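Local atomic coordinates of radical SAM domain protein (Methanothrix thermoacetophila, PDB entry 6Y1X), a protein that binds [4Fe-4S] clusters and, as the radical SAM carbide synthase NifB, probably builds a precursor of the nitrogenase iron-molybdenum cofactor. Residues Cys138-Gly143 and Asn160-Leu165; Ile213-Thr218 and Ile243-Pro248; Arg234-Met239 and Lys275-Met280. All blocks are in the same frame, centred on the assembly; numbering follows the deposited sequence. Where two conformers were deposited one is given.

In the fold
From the N terminus, interaction 1 comes first: strand 136-141 runs through helix 146-156 into its parallel neighbour 160-164, closing one beta-alpha-beta unit. Only after this loop is complete does interaction 2 begin, pairing strand 213-220 with strand 243-248, the last of the parallel sheet, across helix 229-239. Strands 160-164 and 213-220 are neighbours, so the two contacts are continuous through probable backbone bonds such as Leu165 N to Asn217 O. Interaction 3 crosses interaction 2 along the chain: helix 229-239 lies inside the loop of interaction 2, but its partner 275-280 comes after strand 243-248. That segment pairs with His244 and joins helix and sheet near the end of the modelled chain.

Interaction 1: residues Cys138-Gly143 and Asn160-Leu165; sequences CISTNG and NITVTL. With SF4 (iron/sulfur cluster), chain C.
The flat groups that meet between Cys138-Gly143 and Asn160-Leu165 are peptide units, linked by four backbone bonds, among them Thr162 N to Ile139 O at 2.8 Å. One face of the sheet here carries Cys138, Ser140, Asn160 and Thr162, the other Ile139, Thr141, Ile161 and Val163. On the first, Cys138 SG, anti to the backbone N (chi1 -170°), binds an iron, FE4 of the cluster, at 2.3 Å. Thr162 OG1 lies 3.4 Å from cluster S3; its hydrogen-bond partner is Lys215 NZ, in the conformer given. A water donates to Thr141 O and lies close to the hydroxyls of Ser140 and Thr164. On the second face Ile139 CD1 packs alongside Ile161 CG2 at 3.8 Å, over helix 146-156, and Thr141 CG2 meets Val163 CG2 at the same distance. Thr141 OG1 takes Gly143 N at 2.9 Å in an ST turn and is also bonded to Glu114. Gly143 has a backbone shape that calls for glycine, and a CB would press on Val163 CG1. These are adjacent parallel strands of a beta-alpha-beta unit in the radical SAM partial TIM barrel, with Cys138 a ligand of the cluster it shares with Cys39, His52 and Glu75.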
loop_
_atom_site.group_PDB
_atom_site.type_symbol
_atom_site.label_atom_id
_atom_site.label_comp_id
_atom_site.label_asym_id
_atom_site.label_seq_id
_atom_site.Cartn_x
_atom_site.Cartn_y
_atom_site.Cartn_z
ATOM N N CYS A 138 -7.555 7.596 2.341
ATOM C CA CYS A 138 -6.531 6.833 1.649
ATOM C C CYS A 138 -6.358 5.500 2.356
ATOM O O CYS A 138 -6.558 5.398 3.570
ATOM C CB CYS A 138 -5.199 7.611 1.626
ATOM S SG CYS A 138 -3.869 6.964 0.564
ATOM N N ILE A 139 -6.022 4.465 1.588
ATOM C CA ILE A 139 -5.698 3.167 2.164
ATOM C C ILE A 139 -4.537 2.561 1.395
ATOM O O ILE A 139 -4.353 2.809 0.200
ATOM C CB ILE A 139 -6.900 2.182 2.175
ATOM C CG1 ILE A 139 -7.343 1.813 0.755
ATOM C CG2 ILE A 139 -8.057 2.719 2.977
ATOM C CD1 ILE A 139 -6.901 0.426 0.317
ATOM N N SER A 140 -3.770 1.738 2.100
ATOM C CA SER A 140 -2.740 0.883 1.543
ATOM C C SER A 140 -3.209 -0.561 1.661
ATOM O O SER A 140 -3.958 -0.905 2.579
ATOM C CB SER A 140 -1.405 1.087 2.279
ATOM O OG SER A 140 -0.453 0.090 1.937
ATOM N N THR A 141 -2.816 -1.396 0.705
ATOM C CA THR A 141 -3.221 -2.794 0.744
ATOM C C THR A 141 -2.194 -3.642 0.014
ATOM O O THR A 141 -1.515 -3.171 -0.898
ATOM C CB THR A 141 -4.614 -3.004 0.120
ATOM O OG1 THR A 141 -4.965 -4.397 0.156
ATOM C CG2 THR A 141 -4.651 -2.514 -1.321
ATOM N N ASN A 142 -2.084 -4.903 0.427
ATOM C CA ASN A 142 -1.338 -5.862 -0.373
ATOM C C ASN A 142 -2.144 -6.341 -1.576
ATOM O O ASN A 142 -1.606 -7.065 -2.420
ATOM C CB ASN A 142 -0.858 -7.034 0.496
ATOM C CG ASN A 142 -2.000 -7.818 1.137
ATOM O OD1 ASN A 142 -3.067 -8.001 0.554
ATOM N ND2 ASN A 142 -1.769 -8.281 2.354
ATOM N N GLY A 143 -3.422 -5.966 -1.667
ATOM C CA GLY A 143 -4.222 -6.222 -2.846
ATOM C C GLY A 143 -5.035 -7.495 -2.818
ATOM O O GLY A 143 -5.918 -7.662 -3.672
ATOM N N ASN A 160 -8.072 7.356 -2.839
ATOM C CA ASN A 160 -6.680 7.071 -3.151
ATOM C C ASN A 160 -6.351 5.720 -2.549
ATOM O O ASN A 160 -6.667 5.466 -1.384
ATOM C CB ASN A 160 -5.742 8.148 -2.593
ATOM C CG ASN A 160 -5.955 9.505 -3.233
ATOM O OD1 ASN A 160 -7.004 10.131 -3.066
ATOM N ND2 ASN A 160 -4.951 9.974 -3.964
ATOM N N ILE A 161 -5.690 4.870 -3.328
ATOM C CA ILE A 161 -5.409 3.497 -2.924
ATOM C C ILE A 161 -3.973 3.168 -3.292
ATOM O O ILE A 161 -3.538 3.430 -4.418
ATOM C CB ILE A 161 -6.372 2.489 -3.584
ATOM C CG1 ILE A 161 -7.803 2.709 -3.089
ATOM C CG2 ILE A 161 -5.933 1.061 -3.293
ATOM C CD1 ILE A 161 -8.825 1.855 -3.804
ATOM N N THR A 162 -3.229 2.622 -2.340
ATOM C CA THR A 162 -1.897 2.113 -2.612
ATOM C C THR A 162 -1.944 0.596 -2.579
ATOM O O THR A 162 -2.424 0.006 -1.607
ATOM C CB THR A 162 -0.895 2.629 -1.577
ATOM O OG1 THR A 162 -0.640 4.016 -1.806
ATOM C CG2 THR A 162 0.421 1.862 -1.684
ATOM N N VAL A 163 -1.443 -0.034 -3.633
ATOM C CA VAL A 163 -1.325 -1.483 -3.690
ATOM C C VAL A 163 0.158 -1.798 -3.761
ATOM O O VAL A 163 0.874 -1.217 -4.583
ATOM C CB VAL A 163 -2.074 -2.074 -4.899
ATOM C CG1 VAL A 163 -1.916 -3.585 -4.940
ATOM C CG2 VAL A 163 -3.540 -1.660 -4.883
ATOM N N THR A 164 0.617 -2.730 -2.937
ATOM C CA THR A 164 1.995 -3.191 -3.039
ATOM C C THR A 164 2.032 -4.382 -3.987
ATOM O O THR A 164 1.482 -5.447 -3.687
ATOM C CB THR A 164 2.573 -3.534 -1.670
ATOM O OG1 THR A 164 2.675 -2.332 -0.897
ATOM C CG2 THR A 164 3.981 -4.125 -1.822
ATOM N N LEU A 165 2.681 -4.195 -5.131
ATOM C CA LEU A 165 2.727 -5.186 -6.198
ATOM C C LEU A 165 4.194 -5.474 -6.475
ATOM O O LEU A 165 4.902 -4.633 -7.040
ATOM C CB LEU A 165 2.010 -4.686 -7.451
ATOM C CG LEU A 165 1.923 -5.634 -8.645
ATOM C CD1 LEU A 165 1.166 -6.892 -8.271
ATOM C CD2 LEU A 165 1.245 -4.936 -9.802
HETATM FE FE1 SF4 C . 0.385 5.264 1.717
HETATM FE FE2 SF4 C . 0.553 7.977 1.849
HETATM FE FE3 SF4 C . -0.313 6.534 3.987
HETATM FE FE4 SF4 C . -1.906 6.776 1.753
HETATM S S1 SF4 C . -1.263 8.466 3.176
HETATM S S2 SF4 C . -1.509 4.858 2.958
HETATM S S3 SF4 C . -0.306 6.751 0.102
HETATM S S4 SF4 C . 1.797 6.476 3.071
HETATM O O HOH W 1 0.573 -1.225 0.022
#

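Interaction 2: residues Ile213-Thr218 and Ile243-Pro248; sequences IVKVNT and IHNVMP
Asn217 and Asn245 lie side by side on neighbouring parallel strands, 213-218 and 243-248, the last beta-alpha-beta unit of the barrel-like parallel sheet. Backbone bonds zip the pair together, among them Val216 N to Ile243 O and Met247 N to Thr218 O. The Asn217 side chain starts with CB, 3.7 Å from Met247 CE. Its CG, set beside the backbone N by chi1 of -67°, is 4.1 Å from Met247 SD, the two side chains passing at a slant. OD1 accepts Asn245 ND2 at 3.0 Å; the two amides are turned steeply against each other, and the donor stands 61° out of the Asn217 carbonyl plane. The same oxygen may also take Lys215 NZ, though Lys215 is modelled in two conformers and this bond is doubtful. ND2, at the other tip, packs on Thr162 and comes close to Glu75, a ligand of the cluster. An alanine here would probably leave Asn245 ND2 without this acceptor and open a gap beside Met247 SD. Two residues earlier on the same face, Lys215 CB rests against Ile243 CG2 at 3.6 Å, and the rest of its chain reaches toward the cluster. The opposite face, toward helix 229-239, holds His244. Val246 CG2 sits 3.7 Å above one face of its imidazole, displaced toward the rim, while Val216 O approaches CD2 at the edge, 3.2 Å away. Thr218 OG1, which is also hydrogen-bonded to Leu165 O, accepts the His244 NE2 proton at 2.8 Å, lying only 2° out of the ring plane.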
loop_
_atom_site.group_PDB
_atom_site.type_symbol
_atom_site.label_atom_id
_atom_site.label_comp_id
_atom_site.label_asym_id
_atom_site.label_seq_id
_atom_site.Cartn_x
_atom_site.Cartn_y
_atom_site.Cartn_z
ATOM N N ILE A 213 -7.607 6.949 -7.526
ATOM C CA ILE A 213 -6.222 7.271 -7.840
ATOM C C ILE A 213 -5.354 6.192 -7.214
ATOM O O ILE A 213 -5.335 6.029 -5.990
ATOM C CB ILE A 213 -5.837 8.659 -7.310
ATOM C CG1 ILE A 213 -6.875 9.698 -7.745
ATOM C CG2 ILE A 213 -4.439 9.035 -7.783
ATOM C CD1 ILE A 213 -7.079 9.761 -9.242
ATOM N N VAL A 214 -4.640 5.449 -8.052
ATOM C CA VAL A 214 -3.928 4.254 -7.624
ATOM C C VAL A 214 -2.430 4.515 -7.640
ATOM O O VAL A 214 -1.877 4.961 -8.653
ATOM C CB VAL A 214 -4.285 3.045 -8.502
ATOM C CG1 VAL A 214 -3.451 1.821 -8.093
ATOM C CG2 VAL A 214 -5.769 2.753 -8.397
ATOM N N LYS A 215 -1.784 4.233 -6.515
ATOM C CA LYS A 215 -0.334 4.202 -6.407
ATOM C C LYS A 215 0.106 2.760 -6.202
ATOM O O LYS A 215 -0.514 2.022 -5.435
ATOM C CB LYS A 215 0.133 5.090 -5.250
ATOM C CG LYS A 215 1.530 4.818 -4.718
ATOM C CD LYS A 215 1.969 5.976 -3.823
ATOM C CE LYS A 215 2.950 5.541 -2.751
ATOM N NZ LYS A 215 2.288 4.733 -1.689
ATOM N N VAL A 216 1.168 2.354 -6.888
ATOM C CA VAL A 216 1.696 1.006 -6.730
ATOM C C VAL A 216 3.071 1.111 -6.091
ATOM O O VAL A 216 3.946 1.824 -6.597
ATOM C CB VAL A 216 1.743 0.252 -8.064
ATOM C CG1 VAL A 216 2.634 -0.985 -7.938
ATOM C CG2 VAL A 216 0.333 -0.135 -8.467
ATOM N N ASN A 217 3.247 0.434 -4.959
ATOM C CA ASN A 217 4.557 0.246 -4.361
ATOM C C ASN A 217 5.182 -1.034 -4.894
ATOM O O ASN A 217 4.494 -2.042 -5.072
ATOM C CB ASN A 217 4.456 0.132 -2.839
ATOM C CG ASN A 217 4.009 1.411 -2.174
ATOM O OD1 ASN A 217 4.100 2.502 -2.741
ATOM N ND2 ASN A 217 3.546 1.286 -0.938
ATOM N N THR A 218 6.494 -1.005 -5.107
ATOM C CA THR A 218 7.246 -2.219 -5.398
ATOM C C THR A 218 8.491 -2.235 -4.531
ATOM O O THR A 218 9.263 -1.270 -4.537
ATOM C CB THR A 218 7.648 -2.314 -6.876
ATOM O OG1 THR A 218 6.476 -2.348 -7.698
ATOM C CG2 THR A 218 8.490 -3.568 -7.130
ATOM N N ILE A 243 0.817 6.397 -10.297
ATOM C CA ILE A 243 2.199 6.631 -9.897
ATOM C C ILE A 243 2.781 5.345 -9.326
ATOM O O ILE A 243 2.068 4.514 -8.764
ATOM C CB ILE A 243 2.290 7.812 -8.898
ATOM C CG1 ILE A 243 3.741 8.246 -8.674
ATOM C CG2 ILE A 243 1.585 7.481 -7.591
ATOM C CD1 ILE A 243 3.873 9.528 -7.884
ATOM N N HIS A 244 4.098 5.203 -9.453
ATOM C CA HIS A 244 4.820 3.999 -9.062
ATOM C C HIS A 244 5.888 4.385 -8.052
ATOM O O HIS A 244 6.669 5.313 -8.294
ATOM C CB HIS A 244 5.471 3.359 -10.287
ATOM C CG HIS A 244 6.009 1.981 -10.052
ATOM N ND1 HIS A 244 6.924 1.395 -10.899
ATOM C CD2 HIS A 244 5.737 1.061 -9.097
ATOM C CE1 HIS A 244 7.208 0.179 -10.465
ATOM N NE2 HIS A 244 6.496 -0.050 -9.377
ATOM N N ASN A 245 5.943 3.660 -6.940
ATOM C CA ASN A 245 6.892 3.951 -5.867
ATOM C C ASN A 245 7.779 2.727 -5.670
ATOM O O ASN A 245 7.368 1.746 -5.042
ATOM C CB ASN A 245 6.147 4.320 -4.589
ATOM C CG ASN A 245 7.070 4.492 -3.401
ATOM O OD1 ASN A 245 8.233 4.858 -3.554
ATOM N ND2 ASN A 245 6.556 4.219 -2.207
ATOM N N VAL A 246 8.999 2.789 -6.183
ATOM C CA VAL A 246 9.954 1.700 -6.025
ATOM C C VAL A 246 10.750 1.922 -4.747
ATOM O O VAL A 246 11.435 2.939 -4.599
ATOM C CB VAL A 246 10.875 1.593 -7.247
ATOM C CG1 VAL A 246 11.824 0.420 -7.088
ATOM C CG2 VAL A 246 10.033 1.433 -8.505
ATOM N N MET A 247 10.645 0.978 -3.819
ATOM C CA MET A 247 11.248 1.072 -2.503
ATOM C C MET A 247 12.369 0.055 -2.368
ATOM O O MET A 247 12.174 -1.118 -2.711
ATOM C CB MET A 247 10.200 0.831 -1.410
ATOM C CG MET A 247 8.902 1.594 -1.599
ATOM S SD MET A 247 7.666 1.138 -0.363
ATOM C CE MET A 247 7.411 -0.583 -0.753
ATOM N N PRO A 248 13.537 0.446 -1.866
ATOM C CA PRO A 248 14.597 -0.538 -1.626
ATOM C C PRO A 248 14.189 -1.533 -0.546
ATOM O O PRO A 248 13.528 -1.179 0.434
ATOM C CB PRO A 248 15.788 0.325 -1.192
ATOM C CG PRO A 248 15.160 1.543 -0.596
ATOM C CD PRO A 248 13.937 1.802 -1.445
#

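Interaction 3: residues Arg234-Met239 and Lys275-Met280; sequences RKIKSM and KIIKQM
Residues 234-239 of helix 229-239 and the loop 275-280 approach at two points, Arg234 CA to Ile276 CA at 6.4 Å and Lys237 CA to Ile277 CA at 5.9 Å. Lys237 makes the polar link: NZ donates to Ile276 O at 2.7 Å, arriving close to the direction of the carbonyl bond. Its chain, bent at chi2 (64°) and again at chi4, curls round that oxygen, with CD 3.3 Å from Ile276 O. Ile276 lays CG2 against the helix backbone, 3.9 Å from Arg234 N, while its CD1 meets Arg234 CG at 4.1 Å. The guanidinium beyond belongs to a salt bridge with Asp231, one turn earlier. Ile277 is the more buried of the two isoleucines, and its CD1 reaches Ile236 CG1 at 3.8 Å, the two side chains crossing at about a right angle. Within the loop, Gln279 NE2 donates to Ile277 O at 3.2 Å from above the carbonyl plane. This is structural packing, away from the cluster sites. Ile236 and Ile277 both also touch His244, whose backbone N and O pair with Lys278 O and Met280 N; the loop after helix 263-273 thus runs beside the outer strand 243-248 and also packs on helix 229-239.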
loop_
_atom_site.group_PDB
_atom_site.type_symbol
_atom_site.label_atom_id
_atom_site.label_comp_id
_atom_site.label_asym_id
_atom_site.label_seq_id
_atom_site.Cartn_x
_atom_site.Cartn_y
_atom_site.Cartn_z
ATOM N N ARG A 234 5.467 -1.631 -16.814
ATOM C CA ARG A 234 4.714 -1.656 -18.062
ATOM C C ARG A 234 3.276 -2.101 -17.829
ATOM O O ARG A 234 2.337 -1.516 -18.383
ATOM C CB ARG A 234 5.411 -2.560 -19.080
ATOM C CG ARG A 234 6.663 -1.939 -19.696
ATOM C CD ARG A 234 7.241 -2.809 -20.802
ATOM N NE ARG A 234 7.954 -3.981 -20.295
ATOM C CZ ARG A 234 9.271 -4.029 -20.094
ATOM N NH1 ARG A 234 9.834 -5.137 -19.631
ATOM N NH2 ARG A 234 10.031 -2.978 -20.378
ATOM N N LYS A 235 3.085 -3.140 -17.015
ATOM C CA LYS A 235 1.742 -3.659 -16.777
ATOM C C LYS A 235 0.863 -2.626 -16.074
ATOM O O LYS A 235 -0.268 -2.368 -16.501
ATOM C CB LYS A 235 1.837 -4.948 -15.960
ATOM C CG LYS A 235 0.515 -5.596 -15.590
ATOM C CD LYS A 235 -0.203 -6.082 -16.843
ATOM C CE LYS A 235 -1.371 -6.996 -16.487
ATOM N NZ LYS A 235 -2.168 -7.399 -17.687
ATOM N N ILE A 236 1.363 -2.022 -14.985
ATOM C CA ILE A 236 0.530 -1.071 -14.245
ATOM C C ILE A 236 0.289 0.191 -15.059
ATOM O O ILE A 236 -0.720 0.880 -14.859
ATOM C CB ILE A 236 1.126 -0.734 -12.862
ATOM C CG1 ILE A 236 2.469 -0.022 -12.995
ATOM C CG2 ILE A 236 1.258 -1.990 -12.026
ATOM C CD1 ILE A 236 3.061 0.421 -11.652
ATOM N N LYS A 237 1.212 0.538 -15.959
ATOM C CA LYS A 237 1.006 1.694 -16.824
ATOM C C LYS A 237 -0.175 1.465 -17.759
ATOM O O LYS A 237 -1.039 2.337 -17.914
ATOM C CB LYS A 237 2.286 1.987 -17.613
ATOM C CG LYS A 237 2.152 3.045 -18.698
ATOM C CD LYS A 237 1.812 4.411 -18.127
ATOM C CE LYS A 237 1.850 5.475 -19.221
ATOM N NZ LYS A 237 3.088 5.369 -20.052
ATOM N N SER A 238 -0.235 0.283 -18.382
ATOM C CA SER A 238 -1.357 -0.033 -19.262
ATOM C C SER A 238 -2.674 -0.074 -18.502
ATOM O O SER A 238 -3.730 0.213 -19.079
ATOM C CB SER A 238 -1.134 -1.377 -19.958
ATOM O OG SER A 238 -0.145 -1.281 -20.965
ATOM N N MET A 239 -2.633 -0.449 -17.224
ATOM C CA MET A 239 -3.841 -0.600 -16.425
ATOM C C MET A 239 -4.378 0.716 -15.880
ATOM O O MET A 239 -5.482 0.726 -15.326
ATOM C CB MET A 239 -3.589 -1.567 -15.274
ATOM C CG MET A 239 -3.304 -2.986 -15.731
ATOM S SD MET A 239 -2.984 -4.070 -14.334
ATOM C CE MET A 239 -4.654 -4.474 -13.842
ATOM N N LYS A 275 10.499 6.701 -17.572
ATOM C CA LYS A 275 10.117 6.778 -18.979
ATOM C C LYS A 275 8.903 5.910 -19.288
ATOM O O LYS A 275 8.306 6.056 -20.358
ATOM C CB LYS A 275 11.295 6.387 -19.872
ATOM C CG LYS A 275 12.589 7.106 -19.540
ATOM C CD LYS A 275 13.779 6.460 -20.238
ATOM C CE LYS A 275 15.082 7.177 -19.893
ATOM N NZ LYS A 275 16.285 6.455 -20.404
ATOM N N ILE A 276 8.549 4.999 -18.390
ATOM C CA ILE A 276 7.360 4.168 -18.522
ATOM C C ILE A 276 6.184 4.759 -17.757
ATOM O O ILE A 276 5.088 4.908 -18.299
ATOM C CB ILE A 276 7.659 2.729 -18.049
ATOM C CG1 ILE A 276 8.856 2.148 -18.803
ATOM C CG2 ILE A 276 6.423 1.854 -18.205
ATOM C CD1 ILE A 276 9.362 0.846 -18.221
ATOM N N ILE A 277 6.398 5.096 -16.487
ATOM C CA ILE A 277 5.334 5.550 -15.600
ATOM C C ILE A 277 5.928 6.495 -14.567
ATOM O O ILE A 277 7.063 6.310 -14.117
ATOM C CB ILE A 277 4.612 4.358 -14.930
ATOM C CG1 ILE A 277 3.386 4.840 -14.146
ATOM C CG2 ILE A 277 5.572 3.540 -14.069
ATOM C CD1 ILE A 277 2.489 3.722 -13.651
ATOM N N LYS A 278 5.145 7.504 -14.191
ATOM C CA LYS A 278 5.548 8.470 -13.178
ATOM C C LYS A 278 6.031 7.760 -11.920
ATOM O O LYS A 278 5.401 6.809 -11.449
ATOM C CB LYS A 278 4.351 9.370 -12.850
ATOM C CG LYS A 278 4.611 10.496 -11.872
ATOM C CD LYS A 278 3.322 11.282 -11.623
ATOM C CE LYS A 278 3.543 12.473 -10.703
ATOM N NZ LYS A 278 4.390 13.523 -11.332
ATOM N N GLN A 279 7.181 8.193 -11.405
ATOM C CA GLN A 279 7.778 7.605 -10.214
ATOM C C GLN A 279 7.651 8.536 -9.015
ATOM O O GLN A 279 7.825 9.751 -9.141
ATOM C CB GLN A 279 9.258 7.300 -10.457
ATOM C CG GLN A 279 9.497 6.304 -11.567
ATOM C CD GLN A 279 9.064 4.917 -11.171
ATOM O OE1 GLN A 279 9.398 4.442 -10.085
ATOM N NE2 GLN A 279 8.279 4.275 -12.023
ATOM N N MET A 280 7.340 7.964 -7.854
ATOM C CA MET A 280 7.332 8.727 -6.611
ATOM C C MET A 280 8.765 8.860 -6.099
ATOM O O MET A 280 9.445 7.849 -5.894
ATOM C CB MET A 280 6.443 8.051 -5.569
ATOM C CG MET A 280 6.231 8.871 -4.300
ATOM S SD MET A 280 5.643 7.874 -2.915
ATOM C CE MET A 280 5.676 9.064 -1.579
#